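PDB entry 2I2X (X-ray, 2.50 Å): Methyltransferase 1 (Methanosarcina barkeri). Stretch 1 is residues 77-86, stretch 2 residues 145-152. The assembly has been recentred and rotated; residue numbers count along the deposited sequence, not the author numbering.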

ATOM      1  N   LEU B  77     -46.924  -3.529 -15.497  1.00 73.27           N
ATOM      2  CA  LEU B  77     -45.745  -4.058 -14.812  1.00 71.88           C
ATOM      3  C   LEU B  77     -44.428  -3.383 -15.209  1.00 70.90           C
ATOM      4  O   LEU B  77     -43.608  -3.092 -14.345  1.00 70.88           O
ATOM      5  N   MET B  78     -44.236  -3.135 -16.504  1.00 69.67           N
ATOM      6  CA  MET B  78     -43.039  -2.453 -17.013  1.00 68.52           C
ATOM      7  C   MET B  78     -43.043  -0.957 -16.711  1.00 67.45           C
ATOM      8  O   MET B  78     -41.989  -0.320 -16.678  1.00 67.38           O
ATOM      9  N   VAL B  79     -44.229  -0.397 -16.511  1.00 66.02           N
ATOM     10  CA  VAL B  79     -44.352   1.030 -16.240  1.00 64.77           C
ATOM     11  C   VAL B  79     -44.039   1.303 -14.765  1.00 63.66           C
ATOM     12  O   VAL B  79     -43.350   2.270 -14.446  1.00 63.43           O
ATOM     13  N   GLY B  80     -44.539   0.440 -13.882  1.00 62.43           N
ATOM     14  CA  GLY B  80     -44.235   0.516 -12.455  1.00 61.11           C
ATOM     15  C   GLY B  80     -42.753   0.286 -12.202  1.00 60.18           C
ATOM     16  O   GLY B  80     -42.104   1.042 -11.471  1.00 60.10           O
ATOM     17  N   MET B  81     -42.218  -0.764 -12.822  1.00 58.81           N
ATOM     18  CA  MET B  81     -40.796  -1.079 -12.749  1.00 57.29           C
ATOM     19  C   MET B  81     -39.916   0.061 -13.272  1.00 56.16           C
ATOM     20  O   MET B  81     -38.822   0.279 -12.758  1.00 56.55           O
ATOM     21  N   GLY B  82     -40.394   0.793 -14.276  1.00 54.50           N
ATOM     22  CA  GLY B  82     -39.636   1.907 -14.855  1.00 52.22           C
ATOM     23  C   GLY B  82     -39.570   3.116 -13.940  1.00 50.66           C
ATOM     24  O   GLY B  82     -38.677   3.951 -14.066  1.00 50.21           O
ATOM     25  N   VAL B  83     -40.536   3.216 -13.034  1.00 49.17           N
ATOM     26  CA  VAL B  83     -40.509   4.209 -11.977  1.00 47.92           C
ATOM     27  C   VAL B  83     -39.400   3.824 -10.998  1.00 47.33           C
ATOM     28  O   VAL B  83     -38.593   4.655 -10.596  1.00 47.21           O
ATOM     29  N   VAL B  84     -39.362   2.541 -10.661  1.00 46.31           N
ATOM     30  CA  VAL B  84     -38.421   1.975  -9.716  1.00 45.49           C
ATOM     31  C   VAL B  84     -36.984   2.174 -10.177  1.00 45.15           C
ATOM     32  O   VAL B  84     -36.139   2.586  -9.395  1.00 45.25           O
ATOM     33  N   ILE B  85     -36.720   1.905 -11.451  1.00 44.67           N
ATOM     34  CA  ILE B  85     -35.385   2.093 -12.039  1.00 44.00           C
ATOM     35  C   ILE B  85     -34.965   3.566 -12.122  1.00 42.97           C
ATOM     36  O   ILE B  85     -33.782   3.893 -11.926  1.00 42.95           O
ATOM     37  N   ARG B  86     -35.916   4.452 -12.416  1.00 41.47           N
ATOM     38  CA  ARG B  86     -35.623   5.883 -12.488  1.00 40.22           C
ATOM     39  C   ARG B  86     -35.158   6.386 -11.107  1.00 38.81           C
ATOM     40  O   ARG B  86     -34.116   7.040 -10.981  1.00 38.34           O
ATOM     41  N   ALA B 145     -31.215  -8.633 -12.543  1.00 57.74           N
ATOM     42  CA  ALA B 145     -32.373  -7.793 -12.220  1.00 58.83           C
ATOM     43  C   ALA B 145     -32.526  -6.623 -13.193  1.00 59.56           C
ATOM     44  O   ALA B 145     -33.569  -6.470 -13.828  1.00 59.55           O
ATOM     45  N   LEU B 146     -31.472  -5.830 -13.338  1.00 60.78           N
ATOM     46  CA  LEU B 146     -31.507  -4.659 -14.219  1.00 62.12           C
ATOM     47  C   LEU B 146     -31.788  -4.993 -15.689  1.00 62.82           C
ATOM     48  O   LEU B 146     -32.294  -4.153 -16.434  1.00 62.85           O
ATOM     49  N   LEU B 147     -31.476  -6.221 -16.089  1.00 63.95           N
ATOM     50  CA  LEU B 147     -31.844  -6.730 -17.409  1.00 64.79           C
ATOM     51  C   LEU B 147     -33.332  -7.073 -17.496  1.00 65.51           C
ATOM     52  O   LEU B 147     -34.000  -6.716 -18.476  1.00 65.69           O
ATOM     53  N   ARG B 148     -33.849  -7.757 -16.474  1.00 66.22           N
ATOM     54  CA  ARG B 148     -35.270  -8.110 -16.416  1.00 66.92           C
ATOM     55  C   ARG B 148     -36.142  -6.878 -16.186  1.00 67.55           C
ATOM     56  O   ARG B 148     -37.342  -6.893 -16.457  1.00 67.65           O
ATOM     57  N   ALA B 149     -35.520  -5.811 -15.690  1.00 68.31           N
ATOM     58  CA  ALA B 149     -36.202  -4.548 -15.447  1.00 68.96           C
ATOM     59  C   ALA B 149     -36.250  -3.652 -16.692  1.00 69.42           C
ATOM     60  O   ALA B 149     -37.188  -2.870 -16.855  1.00 69.68           O
ATOM     61  N   ASN B 150     -35.237  -3.768 -17.556  1.00 69.83           N
ATOM     62  CA  ASN B 150     -35.167  -3.002 -18.810  1.00 70.14           C
ATOM     63  C   ASN B 150     -35.862  -3.711 -19.994  1.00 70.36           C
ATOM     64  O   ASN B 150     -35.669  -3.336 -21.154  1.00 70.42           O
ATOM     65  N   GLY B 151     -36.660  -4.739 -19.692  1.00 70.35           N
ATOM     66  CA  GLY B 151     -37.489  -5.406 -20.695  1.00 70.41           C
ATOM     67  C   GLY B 151     -36.886  -6.598 -21.416  1.00 70.47           C
ATOM     68  O   GLY B 151     -37.441  -7.063 -22.420  1.00 70.64           O
ATOM     69  N   TYR B 152     -35.753  -7.094 -20.919  1.00 70.21           N
ATOM     70  CA  TYR B 152     -35.090  -8.242 -21.532  1.00 69.71           C
ATOM     71  C   TYR B 152     -35.401  -9.533 -20.784  1.00 69.35           C
ATOM     72  O   TYR B 152     -35.823  -9.520 -19.621  1.00 69.36           O
TER

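What lies at the apolar centre of the contact? Ala 149, near the end of the second helix, is the residue around which the first helix packs. Its CB is a single methyl, and its CA-to-CB bond runs sideways, yet Met 81 and Ile 85, one helical turn apart, both reach it. Their CA-to-CB bonds point toward the second stretch. Met 81 takes chi1 t, chi2 p and chi3 t, which carries Met 81 CE to 3.6 Å from Ala 149 CB. Ile 85 has chi1 m, with chi2 at 136°, between wells. Ile 85 CD1 lies 3.5 Å from Ala 149 CB and 3.4 Å from Ala 149 O, a methyl packed against a carbonyl without a hydrogen bond. Both methyls close on the one alanine CB; the helix axes are 10.8 Å apart at their closest approach, their directions 133° apart.

How does the apolar surface extend beyond this alanine? Ile 85 CG2 lies 4.4 Å from Leu 146 CD1, a looser contact one turn earlier in the second helix. Leu 146 starts out sideways, but chi1 m and chi2 m bring its end nearer to the first helix. Val 83, Val 84 and Leu 77 take no part, since their side chains are out of reach of the second stretch.

Where does the packing go as the second helix ends? It passes to Met 78, one turn before Gly 82 on the first helix. Its CA-to-CB bond points sideways, but chi1, chi2 and chi3 are all m, and the folded chain brings Met 78 CE to 3.5 Å from Gly 151 CA. Met 78 CE also lies 4.0 Å from Asn 150 C and 3.8 Å from Ala 149 O, so it rests on the backbone of the turn. Glycine suits this site twice over: phi/psi of 91/12 would jam a CB against the preceding carbonyl oxygen, and an ideal CB of Gly 151 would sit 3.2 Å from Met 78 CE.

What happens at the polar edge? No hydrogen bond crosses between the stretches. Asn 150, the first residue to leave helical geometry, points its CA-to-CB bond away, and the Tyr 152 bond does likewise; Tyr 152 OH is hydrogen-bonded elsewhere in the structure. Within the second stretch, Tyr 152 N donates to Leu 147 O at 3.0 Å, tying the turn back to the helix. The contact is made by apolar side chains packing on one another and on the backbone of the turn, burying 296 Å² over both sides.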

ATOM      1  CB  LEU B  77     -45.657  -5.582 -14.971  1.00 71.87           C
ATOM      2  CG  LEU B  77     -46.772  -6.465 -14.381  1.00 71.50           C
ATOM      3  CD1 LEU B  77     -46.357  -7.927 -14.426  1.00 70.90           C
ATOM      4  CD2 LEU B  77     -47.184  -6.081 -12.958  1.00 70.85           C
ATOM      5  CB  MET B  78     -42.880  -2.653 -18.528  1.00 68.63           C
ATOM      6  CG  MET B  78     -42.242  -3.973 -18.956  1.00 69.68           C
ATOM      7  SD  MET B  78     -40.477  -4.176 -18.573  1.00 71.17           S
ATOM      8  CE  MET B  78     -39.755  -2.902 -19.620  1.00 71.39           C
ATOM      9  CB  VAL B  79     -45.748   1.600 -16.671  1.00 64.88           C
ATOM     10  CG1 VAL B  79     -45.818   3.102 -16.447  1.00 64.78           C
ATOM     11  CG2 VAL B  79     -46.042   1.280 -18.141  1.00 64.59           C
ATOM     12  CB  MET B  81     -40.503  -2.372 -13.514  1.00 57.31           C
ATOM     13  CG  MET B  81     -39.213  -3.058 -13.116  1.00 57.68           C
ATOM     14  SD  MET B  81     -39.155  -3.508 -11.363  1.00 58.57           S
ATOM     15  CE  MET B  81     -37.473  -4.082 -11.241  1.00 57.83           C
ATOM     16  CB  VAL B  83     -41.868   4.284 -11.251  1.00 47.85           C
ATOM     17  CG1 VAL B  83     -41.799   5.207 -10.046  1.00 47.20           C
ATOM     18  CG2 VAL B  83     -42.968   4.742 -12.215  1.00 47.85           C
ATOM     19  CB  VAL B  84     -38.742   0.473  -9.481  1.00 45.56           C
ATOM     20  CG1 VAL B  84     -37.701  -0.204  -8.619  1.00 45.21           C
ATOM     21  CG2 VAL B  84     -40.114   0.341  -8.842  1.00 45.21           C
ATOM     22  CB  ILE B  85     -35.317   1.457 -13.440  1.00 44.54           C
ATOM     23  CG1 ILE B  85     -35.586  -0.041 -13.335  1.00 46.33           C
ATOM     24  CG2 ILE B  85     -33.964   1.711 -14.130  1.00 44.62           C
ATOM     25  CD1 ILE B  85     -36.545  -0.520 -14.422  1.00 50.67           C
ATOM     26  CB  ARG B  86     -36.844   6.649 -12.997  1.00 40.55           C
ATOM     27  CG  ARG B  86     -36.809   8.163 -12.799  1.00 42.35           C
ATOM     28  CD  ARG B  86     -36.617   8.943 -14.103  1.00 45.76           C
ATOM     29  NE  ARG B  86     -37.142  10.307 -13.969  1.00 46.92           N
ATOM     30  CZ  ARG B  86     -38.325  10.717 -14.426  1.00 46.93           C
ATOM     31  NH1 ARG B  86     -39.124   9.884 -15.082  1.00 48.66           N
ATOM     32  NH2 ARG B  86     -38.710  11.968 -14.232  1.00 45.66           N
ATOM     33  CB  ALA B 145     -32.309  -7.303 -10.786  1.00 58.51           C
ATOM     34  CB  LEU B 146     -30.240  -3.800 -14.055  1.00 62.05           C
ATOM     35  CG  LEU B 146     -30.193  -2.729 -12.946  1.00 62.43           C
ATOM     36  CD1 LEU B 146     -31.008  -1.483 -13.323  1.00 63.59           C
ATOM     37  CD2 LEU B 146     -30.615  -3.254 -11.560  1.00 62.34           C
ATOM     38  CB  LEU B 147     -30.987  -7.943 -17.774  1.00 64.68           C
ATOM     39  CG  LEU B 147     -29.849  -7.846 -18.806  1.00 64.67           C
ATOM     40  CD1 LEU B 147     -29.375  -6.433 -19.090  1.00 64.62           C
ATOM     41  CD2 LEU B 147     -28.683  -8.724 -18.382  1.00 63.85           C
ATOM     42  CB  ARG B 148     -35.528  -9.165 -15.340  1.00 66.72           C
ATOM     43  CG  ARG B 148     -35.103 -10.552 -15.772  1.00 67.40           C
ATOM     44  CD  ARG B 148     -35.200 -11.567 -14.654  1.00 68.33           C
ATOM     45  NE  ARG B 148     -34.518 -12.804 -15.026  1.00 69.74           N
ATOM     46  CZ  ARG B 148     -34.128 -13.753 -14.174  1.00 71.09           C
ATOM     47  NH1 ARG B 148     -34.339 -13.623 -12.865  1.00 71.45           N
ATOM     48  NH2 ARG B 148     -33.516 -14.839 -14.634  1.00 71.48           N
ATOM     49  CB  ALA B 149     -35.539  -3.827 -14.312  1.00 68.87           C
ATOM     50  CB  ASN B 150     -33.707  -2.657 -19.157  1.00 70.12           C
ATOM     51  CG  ASN B 150     -33.536  -1.222 -19.674  1.00 70.62           C
ATOM     52  OD1 ASN B 150     -33.944  -0.885 -20.794  1.00 70.98           O
ATOM     53  ND2 ASN B 150     -32.908  -0.375 -18.859  1.00 69.85           N
ATOM     54  CB  TYR B 152     -33.578  -8.041 -21.591  1.00 69.92           C
ATOM     55  CG  TYR B 152     -33.087  -6.835 -22.381  1.00 70.44           C
ATOM     56  CD1 TYR B 152     -33.168  -5.544 -21.853  1.00 70.48           C
ATOM     57  CD2 TYR B 152     -32.490  -6.994 -23.637  1.00 70.76           C
ATOM     58  CE1 TYR B 152     -32.694  -4.439 -22.565  1.00 70.96           C
ATOM     59  CE2 TYR B 152     -32.011  -5.897 -24.355  1.00 70.83           C
ATOM     60  CZ  TYR B 152     -32.116  -4.623 -23.812  1.00 70.79           C
ATOM     61  OH  TYR B 152     -31.652  -3.534 -24.516  1.00 69.88           O
TER